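Long-range contacts in putative prephenate dehydratase (Streptococcus mutans, PDB 4LUB), which probably catalyses the decarboxylating dehydration of prephenate to phenylpyruvate, a step in the biosynthesis of L-phenylalanine: residues B[5-10]-B[28-33]; B[35-40]-B[47-52]; B[203-208]-B[235-240]. One frame throughout, in Å; residues are numbered along the deposited sequence.

Interaction 1: B[5-10]-B[28-33]; sequences IAYLGP and LLPFEN
Ile5 O takes the amide of Leu29 (N to O 2.6 Å), a short bond with the donor nearly along the C=O axis, and the same oxygen receives a CA-H...O contact from Leu28 CA at 3.2 Å. From there the parallel ladder alternates: Tyr7 N gives to Leu29 O, Phe31 N to Tyr7 O, and Gly9 N to Phe31 O at 2.7 Å, so the hydrogen bonding runs one residue past the end of strand 4-8. Leu29 O is gripped twice, by Tyr7 N and by Ala6 CA-H. On one face of the sheet, Ile5 and Leu28 lie side by side, CB of the first against CD2 of the second. Tyr7 CG sits between its backbone N and carbonyl carbon (chi1 65°), and the ring lies over Pro30, whose CA is 3.7 Å above the ring plane toward the rim; Pro30 CB approaches Tyr7 OH at 3.4 Å. Water 1 lies in the ring plane and joins Tyr7 OH (2.7 Å) to Leu28 O, donating to the carbonyl. The other face carries Ala6, whose CB meets Phe31 CE1 at 3.5 Å. Helix 14-22, the crossover of this beta-alpha-beta unit, covers Tyr7 and Leu28, while helix 34-42 covers Ala6 and Phe31. The chemistry implies a junction fixed in register by backbone bonds, with the tyrosine hydroxyl tied back to the partner strand through water.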
loop_
_atom_site.group_PDB
_atom_site.type_symbol
_atom_site.label_atom_id
_atom_site.label_comp_id
_atom_site.label_asym_id
_atom_site.label_seq_id
_atom_site.Cartn_x
_atom_site.Cartn_y
_atom_site.Cartn_z
ATOM N N ILE B 5 1.402 27.661 12.681
ATOM C CA ILE B 5 1.546 26.292 12.224
ATOM C C ILE B 5 0.466 25.358 12.748
ATOM O O ILE B 5 0.207 25.303 13.947
ATOM C CB ILE B 5 2.913 25.733 12.626
ATOM C CG1 ILE B 5 3.969 26.154 11.609
ATOM C CG2 ILE B 5 2.910 24.232 12.556
ATOM C CD1 ILE B 5 4.649 27.435 11.905
ATOM N N ALA B 6 -0.173 24.642 11.827
ATOM C CA ALA B 6 -1.175 23.642 12.180
ATOM C C ALA B 6 -0.537 22.274 12.383
ATOM O O ALA B 6 0.360 21.880 11.630
ATOM C CB ALA B 6 -2.241 23.557 11.104
ATOM N N TYR B 7 -1.012 21.544 13.386
ATOM C CA TYR B 7 -0.530 20.193 13.638
ATOM C C TYR B 7 -1.694 19.319 14.074
ATOM O O TYR B 7 -2.755 19.827 14.437
ATOM C CB TYR B 7 0.588 20.175 14.690
ATOM C CG TYR B 7 0.170 20.614 16.083
ATOM C CD1 TYR B 7 0.225 21.949 16.456
ATOM C CD2 TYR B 7 -0.280 19.691 17.019
ATOM C CE1 TYR B 7 -0.155 22.360 17.727
ATOM C CE2 TYR B 7 -0.664 20.090 18.295
ATOM C CZ TYR B 7 -0.600 21.427 18.642
ATOM O OH TYR B 7 -0.975 21.835 19.900
ATOM N N LEU B 8 -1.501 18.007 14.014
ATOM C CA LEU B 8 -2.528 17.080 14.446
ATOM C C LEU B 8 -2.573 17.075 15.970
ATOM O O LEU B 8 -1.612 16.678 16.637
ATOM C CB LEU B 8 -2.253 15.678 13.888
ATOM C CG LEU B 8 -3.156 14.543 14.378
ATOM C CD1 LEU B 8 -4.586 14.781 13.934
ATOM C CD2 LEU B 8 -2.665 13.210 13.846
ATOM N N GLY B 9 -3.698 17.530 16.510
ATOM C CA GLY B 9 -3.874 17.651 17.942
ATOM C C GLY B 9 -4.142 16.297 18.565
ATOM O O GLY B 9 -4.175 15.288 17.861
ATOM N N PRO B 10 -4.355 16.267 19.890
ATOM C CA PRO B 10 -4.331 17.429 20.783
ATOM C C PRO B 10 -2.924 17.863 21.174
ATOM O O PRO B 10 -1.938 17.265 20.741
ATOM C CB PRO B 10 -5.092 16.930 22.014
ATOM C CG PRO B 10 -4.813 15.473 22.020
ATOM C CD PRO B 10 -4.907 15.086 20.574
ATOM N N LEU B 28 1.751 27.602 17.276
ATOM C CA LEU B 28 1.347 26.276 16.829
ATOM C C LEU B 28 -0.109 26.026 17.201
ATOM O O LEU B 28 -0.473 26.081 18.370
ATOM C CB LEU B 28 2.232 25.192 17.443
ATOM C CG LEU B 28 3.748 25.357 17.411
ATOM C CD1 LEU B 28 4.433 24.183 18.104
ATOM C CD2 LEU B 28 4.268 25.520 15.992
ATOM N N LEU B 29 -0.944 25.780 16.195
ATOM C CA LEU B 29 -2.372 25.601 16.419
ATOM C C LEU B 29 -2.813 24.181 16.125
ATOM O O LEU B 29 -2.537 23.654 15.062
ATOM C CB LEU B 29 -3.191 26.570 15.560
ATOM C CG LEU B 29 -2.660 27.987 15.346
ATOM C CD1 LEU B 29 -3.531 28.742 14.355
ATOM C CD2 LEU B 29 -2.562 28.745 16.663
ATOM N N PRO B 30 -3.511 23.557 17.080
ATOM C CA PRO B 30 -3.884 22.154 16.897
ATOM C C PRO B 30 -5.202 22.000 16.136
ATOM O O PRO B 30 -6.094 22.848 16.233
ATOM C CB PRO B 30 -4.032 21.658 18.331
ATOM C CG PRO B 30 -4.561 22.875 19.043
ATOM C CD PRO B 30 -3.764 24.009 18.461
ATOM N N PHE B 31 -5.319 20.924 15.371
ATOM C CA PHE B 31 -6.573 20.621 14.697
ATOM C C PHE B 31 -6.875 19.142 14.916
ATOM O O PHE B 31 -5.960 18.354 15.196
ATOM C CB PHE B 31 -6.487 20.979 13.215
ATOM C CG PHE B 31 -6.416 22.461 12.960
ATOM C CD1 PHE B 31 -5.205 23.129 13.015
ATOM C CD2 PHE B 31 -7.561 23.187 12.676
ATOM C CE1 PHE B 31 -5.134 24.494 12.794
ATOM C CE2 PHE B 31 -7.497 24.549 12.447
ATOM C CZ PHE B 31 -6.282 25.205 12.507
ATOM N N GLU B 32 -8.142 18.763 14.755
ATOM C CA GLU B 32 -8.661 17.511 15.309
ATOM C C GLU B 32 -8.302 16.274 14.497
ATOM O O GLU B 32 -8.239 15.167 15.031
ATOM C CB GLU B 32 -10.188 17.572 15.419
ATOM C CG GLU B 32 -10.846 18.526 14.420
ATOM C CD GLU B 32 -12.346 18.362 14.319
ATOM O OE1 GLU B 32 -12.958 17.720 15.198
ATOM O OE2 GLU B 32 -12.930 18.864 13.330
ATOM N N ASN B 33 -8.053 16.461 13.209
ATOM C CA ASN B 33 -7.718 15.343 12.342
ATOM C C ASN B 33 -6.897 15.838 11.166
ATOM O O ASN B 33 -6.849 17.041 10.900
ATOM C CB ASN B 33 -8.983 14.600 11.862
ATOM C CG ASN B 33 -9.924 15.476 11.028
ATOM O OD1 ASN B 33 -9.512 16.156 10.086
ATOM N ND2 ASN B 33 -11.204 15.447 11.375
HETATM O O HOH W 1 -0.491 24.370 20.627
#

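Interaction 2: B[35-40]-B[47-52]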
loop_
_atom_site.group_PDB
_atom_site.type_symbol
_atom_site.label_atom_id
_atom_site.label_comp_id
_atom_site.label_asym_id
_atom_site.label_seq_id
_atom_site.Cartn_x
_atom_site.Cartn_y
_atom_site.Cartn_z
ATOM N N THR B 35 -7.167 15.756 7.930
ATOM C CA THR B 35 -7.879 16.532 6.918
ATOM C C THR B 35 -8.029 18.006 7.304
ATOM O O THR B 35 -7.777 18.896 6.491
ATOM C CB THR B 35 -9.268 15.944 6.667
ATOM O OG1 THR B 35 -9.127 14.609 6.179
ATOM C CG2 THR B 35 -10.049 16.785 5.662
ATOM N N GLU B 36 -8.414 18.255 8.554
ATOM C CA GLU B 36 -8.600 19.614 9.046
ATOM C C GLU B 36 -7.277 20.360 9.227
ATOM O O GLU B 36 -7.217 21.574 9.019
ATOM C CB GLU B 36 -9.388 19.602 10.364
ATOM C CG GLU B 36 -10.865 19.244 10.197
ATOM C CD GLU B 36 -11.559 20.059 9.108
ATOM O OE1 GLU B 36 -11.325 21.287 9.031
ATOM O OE2 GLU B 36 -12.322 19.465 8.314
ATOM N N VAL B 37 -6.229 19.648 9.641
ATOM C CA VAL B 37 -4.876 20.204 9.629
ATOM C C VAL B 37 -4.482 20.760 8.261
ATOM O O VAL B 37 -4.042 21.906 8.149
ATOM C CB VAL B 37 -3.819 19.154 10.057
ATOM C CG1 VAL B 37 -2.431 19.765 10.027
ATOM C CG2 VAL B 37 -4.137 18.568 11.437
ATOM N N ILE B 38 -4.625 19.933 7.230
ATOM C CA ILE B 38 -4.324 20.354 5.864
ATOM C C ILE B 38 -5.268 21.446 5.347
ATOM O O ILE B 38 -4.820 22.415 4.735
ATOM C CB ILE B 38 -4.335 19.152 4.885
ATOM C CG1 ILE B 38 -3.276 18.126 5.307
ATOM C CG2 ILE B 38 -4.025 19.624 3.475
ATOM C CD1 ILE B 38 -3.446 16.731 4.684
ATOM N N LYS B 39 -6.563 21.299 5.604
ATOM C CA LYS B 39 -7.542 22.345 5.265
ATOM C C LYS B 39 -7.224 23.706 5.889
ATOM O O LYS B 39 -7.464 24.747 5.275
ATOM C CB LYS B 39 -8.959 21.900 5.671
ATOM C CG LYS B 39 -9.535 20.833 4.741
ATOM C CD LYS B 39 -10.874 20.287 5.207
ATOM C CE LYS B 39 -11.910 21.384 5.389
ATOM N NZ LYS B 39 -13.187 20.833 5.940
ATOM N N ALA B 40 -6.697 23.692 7.110
ATOM C CA ALA B 40 -6.241 24.913 7.781
ATOM C C ALA B 40 -5.226 25.702 6.953
ATOM O O ALA B 40 -5.234 26.932 6.940
ATOM C CB ALA B 40 -5.651 24.576 9.141
ATOM N N CYS B 47 0.474 28.560 8.120
ATOM C CA CYS B 47 1.564 28.773 7.208
ATOM C C CYS B 47 2.201 27.499 6.675
ATOM O O CYS B 47 2.669 27.439 5.538
ATOM C CB CYS B 47 2.587 29.569 7.998
ATOM S SG CYS B 47 1.834 31.030 8.762
ATOM N N PHE B 48 2.163 26.482 7.524
ATOM C CA PHE B 48 2.662 25.138 7.274
ATOM C C PHE B 48 1.742 24.212 8.039
ATOM O O PHE B 48 1.122 24.634 9.012
ATOM C CB PHE B 48 4.118 24.941 7.748
ATOM C CG PHE B 48 5.138 25.762 7.000
ATOM C CD1 PHE B 48 5.699 25.288 5.821
ATOM C CD2 PHE B 48 5.546 26.998 7.481
ATOM C CE1 PHE B 48 6.630 26.039 5.126
ATOM C CE2 PHE B 48 6.471 27.751 6.793
ATOM C CZ PHE B 48 7.015 27.274 5.615
ATOM N N ALA B 49 1.632 22.965 7.606
ATOM C CA ALA B 49 0.893 21.984 8.381
ATOM C C ALA B 49 1.789 20.778 8.623
ATOM O O ALA B 49 2.617 20.438 7.778
ATOM C CB ALA B 49 -0.382 21.588 7.660
ATOM N N ILE B 50 1.650 20.160 9.793
ATOM C CA ILE B 50 2.440 18.985 10.145
ATOM C C ILE B 50 1.521 17.801 10.412
ATOM O O ILE B 50 0.609 17.876 11.238
ATOM C CB ILE B 50 3.362 19.244 11.370
ATOM C CG1 ILE B 50 4.544 20.121 10.978
ATOM C CG2 ILE B 50 4.026 17.960 11.815
ATOM C CD1 ILE B 50 4.244 21.563 10.780
ATOM N N VAL B 51 1.754 16.723 9.670
ATOM C CA VAL B 51 0.946 15.514 9.758
ATOM C C VAL B 51 1.820 14.261 9.744
ATOM O O VAL B 51 2.885 14.252 9.130
ATOM C CB VAL B 51 -0.078 15.416 8.594
ATOM C CG1 VAL B 51 -1.086 16.566 8.644
ATOM C CG2 VAL B 51 0.631 15.338 7.235
ATOM N N PRO B 52 1.377 13.199 10.436
ATOM C CA PRO B 52 2.004 11.882 10.286
ATOM C C PRO B 52 1.710 11.327 8.902
ATOM O O PRO B 52 0.591 11.508 8.409
ATOM C CB PRO B 52 1.341 11.037 11.375
ATOM C CG PRO B 52 0.018 11.689 11.603
ATOM C CD PRO B 52 0.201 13.160 11.328
#
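Val37 CG1 is the hub of the tight side, touching Ala49 CB at 3.6 Å and Val51 CG1 at 3.7 Å. This methyl stands anti to the backbone N (chi1 180°), which carries it to the strand between two residues whose CB atoms also face the helix. The two valines point opposite ways, CG1 against CG1. Ala49 CB also lies 3.7 Å from Val37 O, so the small side chain meets the helix backbone itself. Ile38 adds a looser edge: its CG1 comes no closer to Val51 CG1 than 4.3 Å, and the isoleucine also packs on Leu178 and on helix 62-70. No hydrogen bond crosses between the segments, and all five touching residues are buried. The far side of the helix is polar and partly exposed. There Lys39 NZ approaches the syn lone pair of Glu36 OE2 at 2.9 Å, a salt bridge between residues three apart, separate from the strand contact. The short axes run nearly antiparallel, at 165° and 7.7 Å apart. Helix 34-42 connects strands 27-31 and 48-55, which flank strand 4-8 and run parallel to it: a beta-alpha-beta crossover in the prephenate dehydratase domain, of the periplasmic-binding-protein-like clan.

Interaction 3: B[203-208]-B[235-240]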
loop_
_atom_site.group_PDB
_atom_site.type_symbol
_atom_site.label_atom_id
_atom_site.label_comp_id
_atom_site.label_asym_id
_atom_site.label_seq_id
_atom_site.Cartn_x
_atom_site.Cartn_y
_atom_site.Cartn_z
ATOM N N ASN B 203 -5.136 3.638 -16.629
ATOM C CA ASN B 203 -5.008 3.243 -15.225
ATOM C C ASN B 203 -4.661 1.764 -15.017
ATOM O O ASN B 203 -5.111 1.138 -14.058
ATOM C CB ASN B 203 -6.290 3.604 -14.483
ATOM C CG ASN B 203 -6.554 5.092 -14.499
ATOM O OD1 ASN B 203 -7.594 5.542 -14.986
ATOM N ND2 ASN B 203 -5.601 5.870 -13.995
ATOM N N LEU B 204 -3.860 1.227 -15.936
ATOM C CA LEU B 204 -3.401 -0.158 -15.875
ATOM C C LEU B 204 -2.121 -0.349 -15.062
ATOM O O LEU B 204 -1.084 0.218 -15.404
ATOM C CB LEU B 204 -3.130 -0.655 -17.299
ATOM C CG LEU B 204 -4.121 -1.423 -18.176
ATOM C CD1 LEU B 204 -5.590 -1.056 -17.946
ATOM C CD2 LEU B 204 -3.710 -1.260 -19.642
ATOM N N PRO B 205 -2.182 -1.190 -14.007
ATOM C CA PRO B 205 -1.001 -1.448 -13.169
ATOM C C PRO B 205 0.115 -2.117 -13.962
ATOM O O PRO B 205 1.286 -2.043 -13.585
ATOM C CB PRO B 205 -1.527 -2.376 -12.070
ATOM C CG PRO B 205 -2.993 -2.188 -12.047
ATOM C CD PRO B 205 -3.424 -1.707 -13.404
ATOM N N GLY B 206 -0.262 -2.785 -15.047
ATOM C CA GLY B 206 0.681 -3.466 -15.915
ATOM C C GLY B 206 1.831 -2.627 -16.456
ATOM O O GLY B 206 2.856 -3.171 -16.865
ATOM N N ALA B 207 1.669 -1.306 -16.462
ATOM C CA ALA B 207 2.682 -0.410 -17.030
ATOM C C ALA B 207 3.533 0.223 -15.944
ATOM O O ALA B 207 4.315 1.129 -16.217
ATOM C CB ALA B 207 2.024 0.679 -17.874
ATOM N N LEU B 208 3.346 -0.236 -14.711
ATOM C CA LEU B 208 4.172 0.199 -13.586
ATOM C C LEU B 208 5.665 0.001 -13.828
ATOM O O LEU B 208 6.478 0.865 -13.507
ATOM C CB LEU B 208 3.772 -0.539 -12.310
ATOM C CG LEU B 208 4.386 0.036 -11.032
ATOM C CD1 LEU B 208 4.125 1.543 -10.932
ATOM C CD2 LEU B 208 3.917 -0.715 -9.777
ATOM N N GLY B 235 -9.477 -2.131 -9.143
ATOM C CA GLY B 235 -8.422 -2.386 -10.104
ATOM C C GLY B 235 -7.821 -1.127 -10.705
ATOM O O GLY B 235 -6.895 -1.212 -11.516
ATOM N N GLU B 236 -8.333 0.040 -10.316
ATOM C CA GLU B 236 -7.671 1.301 -10.658
ATOM C C GLU B 236 -7.111 2.009 -9.432
ATOM O O GLU B 236 -7.794 2.183 -8.418
ATOM C CB GLU B 236 -8.626 2.222 -11.420
ATOM C CG GLU B 236 -9.117 1.616 -12.727
ATOM C CD GLU B 236 -9.918 2.591 -13.553
ATOM O OE1 GLU B 236 -10.293 3.649 -13.015
ATOM O OE2 GLU B 236 -10.166 2.305 -14.744
ATOM N N TYR B 237 -5.856 2.408 -9.535
ATOM C CA TYR B 237 -5.139 2.950 -8.402
ATOM C C TYR B 237 -4.262 4.113 -8.801
ATOM O O TYR B 237 -3.967 4.310 -9.971
ATOM C CB TYR B 237 -4.242 1.870 -7.800
ATOM C CG TYR B 237 -4.913 0.540 -7.553
ATOM C CD1 TYR B 237 -5.591 0.295 -6.373
ATOM C CD2 TYR B 237 -4.852 -0.476 -8.496
ATOM C CE1 TYR B 237 -6.194 -0.921 -6.136
ATOM C CE2 TYR B 237 -5.455 -1.699 -8.268
ATOM C CZ TYR B 237 -6.125 -1.916 -7.085
ATOM O OH TYR B 237 -6.726 -3.125 -6.849
ATOM N N PHE B 238 -3.830 4.871 -7.808
ATOM C CA PHE B 238 -2.697 5.751 -7.973
ATOM C C PHE B 238 -1.601 5.237 -7.057
ATOM O O PHE B 238 -1.873 4.599 -6.047
ATOM C CB PHE B 238 -3.043 7.225 -7.740
ATOM C CG PHE B 238 -3.249 7.603 -6.302
ATOM C CD1 PHE B 238 -2.195 8.061 -5.537
ATOM C CD2 PHE B 238 -4.505 7.541 -5.729
ATOM C CE1 PHE B 238 -2.384 8.430 -4.223
ATOM C CE2 PHE B 238 -4.702 7.909 -4.414
ATOM C CZ PHE B 238 -3.638 8.354 -3.658
ATOM N N PHE B 239 -0.362 5.486 -7.436
ATOM C CA PHE B 239 0.775 4.954 -6.703
ATOM C C PHE B 239 1.606 6.031 -6.032
ATOM O O PHE B 239 2.016 6.995 -6.668
ATOM C CB PHE B 239 1.643 4.111 -7.650
ATOM C CG PHE B 239 0.891 2.983 -8.289
ATOM C CD1 PHE B 239 0.777 1.766 -7.642
ATOM C CD2 PHE B 239 0.258 3.150 -9.505
ATOM C CE1 PHE B 239 0.066 0.723 -8.214
ATOM C CE2 PHE B 239 -0.454 2.112 -10.081
ATOM C CZ PHE B 239 -0.549 0.900 -9.434
ATOM N N ILE B 240 1.850 5.849 -4.738
ATOM C CA ILE B 240 2.789 6.687 -4.007
ATOM C C ILE B 240 4.173 6.087 -4.098
ATOM O O ILE B 240 4.416 4.981 -3.629
ATOM C CB ILE B 240 2.423 6.824 -2.527
ATOM C CG1 ILE B 240 0.959 7.211 -2.391
ATOM C CG2 ILE B 240 3.321 7.857 -1.855
ATOM C CD1 ILE B 240 0.656 8.506 -3.107
HETATM O O HOH W 2 -3.256 4.429 -12.474
#
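Apolar contacts carry the inner part, where Pro205 and Leu208 face two aromatic rings of strand 237-244. Pro205 CG reaches the edge of the Tyr237 ring, near its plane, 4.4 Å from CD2, while Pro205 CB comes within 4.3 Å of Phe239 CZ. Leu208 lies on the Phe239 ring: CD1 sits over one face, and CD2 is 4.4 Å from CE1. Phe239 CB is directed toward the 203-208 segment. These distances describe a loose apolar fit rather than a tightly interlocked one.

At the other end the contact is polar, but no direct hydrogen bond joins the segments. The side chains of Asn203 and Glu236 cross obliquely, the amide and carboxylate planes 49° apart; Asn203 CB lies 3.9 Å from Glu236 CG. Asn203 OD1 and Glu236 OE1 are 3.8 Å apart and do not bond; OE1 instead pairs with Thr232 OG1. Water 2 provides the polar link, accepting from Asn203 ND2 at 3.1 Å and donating to Tyr237 O at 2.6 Å. Gly235 has phi 98°, where a CB would press on the carbonyl O of the residue before; its own carbonyl O lies near Pro205 CD.

Here the subunit interface comes close: Thr223 of the second subunit packs on Pro205 and Tyr237, Ile225 of that subunit on Leu208 and Phe239, and Tyr237 OH bonds Glu54 OE2 of the same subunit. Within the ACT domain, the segment 203-208 links strand 189-199 to helix 208-216, its short 3-10 turn leading into the helix. Strand 237-244 runs between strands 189-199 and 222-229, antiparallel to both.

Interactions 1 and 2 lie side by side in the prephenate dehydratase region, their centres 7 Å apart. They meet where strand 4-8 pairs with strand 48-55: Ala6 O lies 2.8 Å from Ile50 N, a probable hydrogen bond. On one side Ile5 CG2 packs on Ile50 CD1; Phe31 CZ also touches Ala40 CB, at 3.5 Å, so strand 27-31 leans on the helix that follows it. Interaction 3 belongs to the ACT region and touches neither: its centre is 33 Å from that of interaction 1 and 27 Å from that of interaction 2, with nearest atoms about 17 and 11 Å away. All three reach the same branched or curled mixed sheet.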